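Local coordinates for MXIH (Shigella flexneri, PDB 2CA5), which is the needle protein of a type III secretion system and probably polymerises into the needle through which virulence proteins pass toward host cells, at residues Gly28-Ala33 with Gln51-Glu56; Asp35-Asn40 with Gln45-Tyr50. All blocks are in the same frame, centred on the assembly; numbering follows the deposited sequence.

How the contacts relate
The modelled chain is a helical hairpin, helix 22-39 running up to a short turn and the much longer helix 44-79 running back, and both contacts join these two helices. Contact 2 (35-40 with 45-50) lies next to the turn and is nested along the chain inside the loop closed by contact 1 (28-33 with 51-56). Their centres are about 10 Å apart, and Tyr50 bridges them: its CE1 lies 3.4 Å from Leu30 CD1. Leucine packing near the turn thus passes into a charged network nearer the centre of the chain; together they join the two arms of the hairpin, in a subunit that probably assembles into the needle.

Contact 1: Gly28-Ala33 with Gln51-Glu56; sequences GELTLA and QSKLSE. With NA (sodium ion), chain F.
Lys53 carries this contact, giving its aliphatic stem to Leu30 and its ammonium group to Glu29. The polar part is a salt-bridge network. Lys53 NZ donates to Glu29 OE1 at 2.5 Å, a short bond that reaches the carboxylate on its anti side and 31° out of its plane. The two side chains cross at about a right angle: Glu29 stays extended beyond CG, whereas Lys53 bends at chi2 and chi3 (both 60°), which turns the stem past Leu30 toward Glu29. A weaker bond of 3.4 Å links the same NZ to Glu56 OE1, one turn further along helix 44-79. The other oxygen of that carboxylate, Glu56 OE2, binds a sodium ion at 2.6 Å. With Glu29 OE1 and Glu56 OE2 only 4.8 Å apart, the ammonium and the sodium ion probably offset the repulsion between the two acids.

The apolar part lies beside this network. Lys53 CG rests 3.6 Å from Leu30 CA, next to the backbone of the first helix. Leu30 sends CD1 over the backbone N of Leu54 at 3.5 Å, and 3.9 Å from its CB, while CD2 faces Leu54 CD1.

The helix segments run antiparallel at 161°, with axes 9.4 Å apart. Toward the turn of the hairpin, Tyr50 of helix 44-79 continues the packing against Leu30 and Ala33; in the other direction Leu26 of helix 22-39 touches both Lys53 and Glu56.

Contact 2: Asp35-Asn40 with Gln45-Tyr50; sequences DKLAKN and QLLAEY
Leu46 and Leu37 carry the contact where the helical hairpin closes, between the end of helix 22-39 and the first turns of helix 44-79. The segments are antiparallel at 151°, their axes 8.9 Å apart. On the tightly packed side, Leu46 points at the first helix and pushes CD1 against its last turn, 3.3 Å from Lys36 O and 3.9 Å from Asn40 CB. Leu37 answers from the first helix with its two methyls: CD1 lies over the backbone of Leu47, 3.9 Å from its N, and CD2 touches both Leu47 CD1 (4.0 Å) and Tyr50 CB (4.1 Å). With CG of Tyr50 anti to the backbone N (chi1 177°), the far end of its ring leads away from segment 35-40, and the side chain also touches Leu34 of helix 22-39.

The solvent side is looser and polar. Lys36 adds its CB to the Leu46 methyls, but its chain then leads away, leaving NZ 6.8 Å from Glu49 OE1. Polar groups are tied within their own helices: Lys39 NZ forms a salt bridge with Asp35 OD2 on the outer face of the first, and on the second Gln45 NE2 donates to Glu49 OE2 at 2.9 Å, the acceptor lying near the amide plane and the N-H pointing at it with an angle of 160°.

Contact 1: Gly28-Ala33 with Gln51-Glu56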
# COMPACT_ATOMS: atom_id res chain seq x y z
N GLY A 28 2.73 6.86 8.78
CA GLY A 28 2.95 8.26 9.14
C GLY A 28 2.42 9.15 8.02
O GLY A 28 1.76 10.15 8.28
N GLU A 29 2.70 8.77 6.78
CA GLU A 29 2.23 9.53 5.61
C GLU A 29 0.71 9.49 5.55
O GLU A 29 0.06 10.49 5.22
CB GLU A 29 2.81 8.95 4.32
CG GLU A 29 4.32 9.14 4.16
CD GLU A 29 4.86 8.49 2.90
OE1 GLU A 29 4.05 7.96 2.11
OE2 GLU A 29 6.09 8.50 2.70
N LEU A 30 0.14 8.34 5.90
CA LEU A 30 -1.32 8.18 5.93
C LEU A 30 -1.92 9.09 7.01
O LEU A 30 -2.93 9.76 6.79
CB LEU A 30 -1.68 6.71 6.19
CG LEU A 30 -3.15 6.29 6.07
CD1 LEU A 30 -3.63 6.37 4.64
CD2 LEU A 30 -3.36 4.88 6.63
N THR A 31 -1.28 9.15 8.18
CA THR A 31 -1.75 10.00 9.26
C THR A 31 -1.76 11.48 8.88
O THR A 31 -2.69 12.22 9.21
CB THR A 31 -0.96 9.78 10.57
OG1 THR A 31 -1.08 8.42 10.98
CG2 THR A 31 -1.50 10.67 11.66
N LEU A 32 -0.71 11.92 8.19
CA LEU A 32 -0.62 13.32 7.78
C LEU A 32 -1.65 13.63 6.70
O LEU A 32 -2.21 14.72 6.65
CB LEU A 32 0.80 13.65 7.29
CG LEU A 32 1.90 13.67 8.36
CD1 LEU A 32 3.14 14.39 7.85
CD2 LEU A 32 1.42 14.30 9.65
N ALA A 33 -1.93 12.65 5.84
CA ALA A 33 -2.95 12.84 4.81
C ALA A 33 -4.33 12.94 5.47
O ALA A 33 -5.18 13.74 5.07
CB ALA A 33 -2.92 11.70 3.80
N GLN A 51 -7.27 8.76 -0.04
CA GLN A 51 -7.68 7.50 -0.66
C GLN A 51 -6.47 6.86 -1.32
O GLN A 51 -6.26 5.66 -1.22
CB GLN A 51 -8.76 7.74 -1.73
CG GLN A 51 -10.14 8.07 -1.18
CD GLN A 51 -11.11 8.57 -2.26
OE1 GLN A 51 -10.70 9.01 -3.33
NE2 GLN A 51 -12.40 8.53 -1.95
N SER A 52 -5.71 7.66 -2.05
CA SER A 52 -4.54 7.14 -2.75
C SER A 52 -3.50 6.59 -1.76
O SER A 52 -2.93 5.51 -1.96
CB SER A 52 -3.93 8.21 -3.66
OG SER A 52 -2.64 7.84 -4.10
N LYS A 53 -3.29 7.30 -0.66
CA LYS A 53 -2.34 6.83 0.34
C LYS A 53 -2.83 5.54 0.99
O LYS A 53 -2.05 4.62 1.25
CB LYS A 53 -2.07 7.90 1.39
CG LYS A 53 -0.99 7.53 2.38
CD LYS A 53 0.35 7.27 1.69
CE LYS A 53 0.86 8.50 0.94
NZ LYS A 53 2.24 8.29 0.41
N LEU A 54 -4.13 5.46 1.26
CA LEU A 54 -4.68 4.26 1.89
C LEU A 54 -4.52 3.07 0.93
O LEU A 54 -4.15 1.97 1.35
CB LEU A 54 -6.14 4.46 2.30
CG LEU A 54 -6.81 3.25 2.94
CD1 LEU A 54 -6.13 2.92 4.28
CD2 LEU A 54 -8.31 3.52 3.13
N SER A 55 -4.78 3.29 -0.35
CA SER A 55 -4.63 2.22 -1.35
C SER A 55 -3.17 1.78 -1.42
O SER A 55 -2.87 0.59 -1.48
CB SER A 55 -5.09 2.69 -2.73
OG SER A 55 -6.46 3.07 -2.71
N GLU A 56 -2.26 2.75 -1.38
CA GLU A 56 -0.83 2.47 -1.40
C GLU A 56 -0.42 1.52 -0.26
O GLU A 56 0.45 0.67 -0.44
CB GLU A 56 -0.03 3.76 -1.30
CG GLU A 56 1.46 3.58 -1.44
CD GLU A 56 2.18 4.90 -1.63
OE1 GLU A 56 1.50 5.92 -1.90
OE2 GLU A 56 3.42 4.92 -1.50
NA NA F . 5.07 6.86 -1.02

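Contact 2: Asp35-Asn40 with Gln45-Tyr50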
# COMPACT_ATOMS: atom_id res chain seq x y z
N ASP A 35 -4.87 14.03 8.47
CA ASP A 35 -4.85 15.31 9.17
C ASP A 35 -5.26 16.46 8.25
O ASP A 35 -6.03 17.33 8.64
CB ASP A 35 -3.45 15.55 9.74
CG ASP A 35 -3.37 16.82 10.56
OD1 ASP A 35 -3.95 16.85 11.67
OD2 ASP A 35 -2.73 17.79 10.09
N LYS A 36 -4.73 16.47 7.03
CA LYS A 36 -5.07 17.53 6.09
C LYS A 36 -6.55 17.48 5.73
O LYS A 36 -7.23 18.50 5.68
CB LYS A 36 -4.22 17.43 4.82
CG LYS A 36 -2.75 17.74 5.06
CD LYS A 36 -1.98 17.81 3.75
CE LYS A 36 -0.51 18.13 4.02
NZ LYS A 36 0.06 17.22 5.06
N LEU A 37 -7.04 16.27 5.50
CA LEU A 37 -8.44 16.06 5.15
C LEU A 37 -9.35 16.47 6.32
O LEU A 37 -10.42 17.05 6.13
CB LEU A 37 -8.66 14.57 4.84
CG LEU A 37 -10.10 14.11 4.57
CD1 LEU A 37 -10.70 14.90 3.42
CD2 LEU A 37 -10.14 12.60 4.28
N ALA A 38 -8.93 16.10 7.53
CA ALA A 38 -9.72 16.38 8.74
C ALA A 38 -9.92 17.88 8.96
O ALA A 38 -10.95 18.31 9.48
CB ALA A 38 -9.04 15.75 9.97
N LYS A 39 -8.93 18.68 8.57
CA LYS A 39 -9.02 20.13 8.73
C LYS A 39 -9.81 20.81 7.61
O LYS A 39 -10.35 21.90 7.81
CB LYS A 39 -7.63 20.76 8.82
CG LYS A 39 -6.89 20.49 10.12
CD LYS A 39 -5.43 20.88 9.95
CE LYS A 39 -4.59 20.43 11.12
NZ LYS A 39 -3.13 20.49 10.77
N ASN A 40 -9.85 20.20 6.43
CA ASN A 40 -10.56 20.80 5.29
C ASN A 40 -11.27 19.73 4.49
O ASN A 40 -10.92 19.47 3.34
CB ASN A 40 -9.56 21.50 4.36
CG ASN A 40 -9.04 22.81 4.94
OD1 ASN A 40 -9.70 23.84 4.87
ND2 ASN A 40 -7.83 22.77 5.48
N GLN A 45 -9.56 17.28 -3.35
CA GLN A 45 -8.21 16.83 -3.67
C GLN A 45 -7.57 16.14 -2.46
O GLN A 45 -6.87 15.14 -2.60
CB GLN A 45 -7.33 18.00 -4.14
CG GLN A 45 -5.86 17.64 -4.29
CD GLN A 45 -5.63 16.59 -5.36
OE1 GLN A 45 -6.50 16.33 -6.18
NE2 GLN A 45 -4.43 16.02 -5.38
N LEU A 46 -7.85 16.65 -1.27
CA LEU A 46 -7.32 16.05 -0.03
C LEU A 46 -7.96 14.69 0.22
O LEU A 46 -7.33 13.78 0.77
CB LEU A 46 -7.58 16.97 1.17
CG LEU A 46 -6.91 18.34 1.13
CD1 LEU A 46 -7.20 19.09 2.43
CD2 LEU A 46 -5.39 18.20 0.90
N LEU A 47 -9.22 14.54 -0.19
CA LEU A 47 -9.89 13.25 -0.07
C LEU A 47 -9.20 12.24 -1.00
O LEU A 47 -8.87 11.12 -0.61
CB LEU A 47 -11.38 13.37 -0.44
CG LEU A 47 -12.16 12.04 -0.38
CD1 LEU A 47 -12.16 11.48 1.03
CD2 LEU A 47 -13.60 12.16 -0.92
N ALA A 48 -8.97 12.66 -2.25
CA ALA A 48 -8.33 11.79 -3.24
C ALA A 48 -6.94 11.40 -2.78
O ALA A 48 -6.50 10.27 -3.00
CB ALA A 48 -8.27 12.49 -4.61
N GLU A 49 -6.22 12.34 -2.18
CA GLU A 49 -4.87 12.04 -1.70
C GLU A 49 -4.90 11.03 -0.55
O GLU A 49 -4.03 10.16 -0.46
CB GLU A 49 -4.15 13.33 -1.28
CG GLU A 49 -3.58 14.10 -2.48
CD GLU A 49 -2.97 15.44 -2.09
OE1 GLU A 49 -2.78 15.70 -0.88
OE2 GLU A 49 -2.69 16.24 -3.01
N TYR A 50 -5.88 11.15 0.33
CA TYR A 50 -5.98 10.20 1.44
C TYR A 50 -6.33 8.81 0.90
O TYR A 50 -5.74 7.81 1.31
CB TYR A 50 -7.01 10.64 2.50
CG TYR A 50 -7.15 9.60 3.59
CD1 TYR A 50 -6.14 9.41 4.52
CD2 TYR A 50 -8.22 8.71 3.59
CE1 TYR A 50 -6.22 8.42 5.47
CE2 TYR A 50 -8.30 7.68 4.54
CZ TYR A 50 -7.29 7.55 5.47
OH TYR A 50 -7.34 6.55 6.41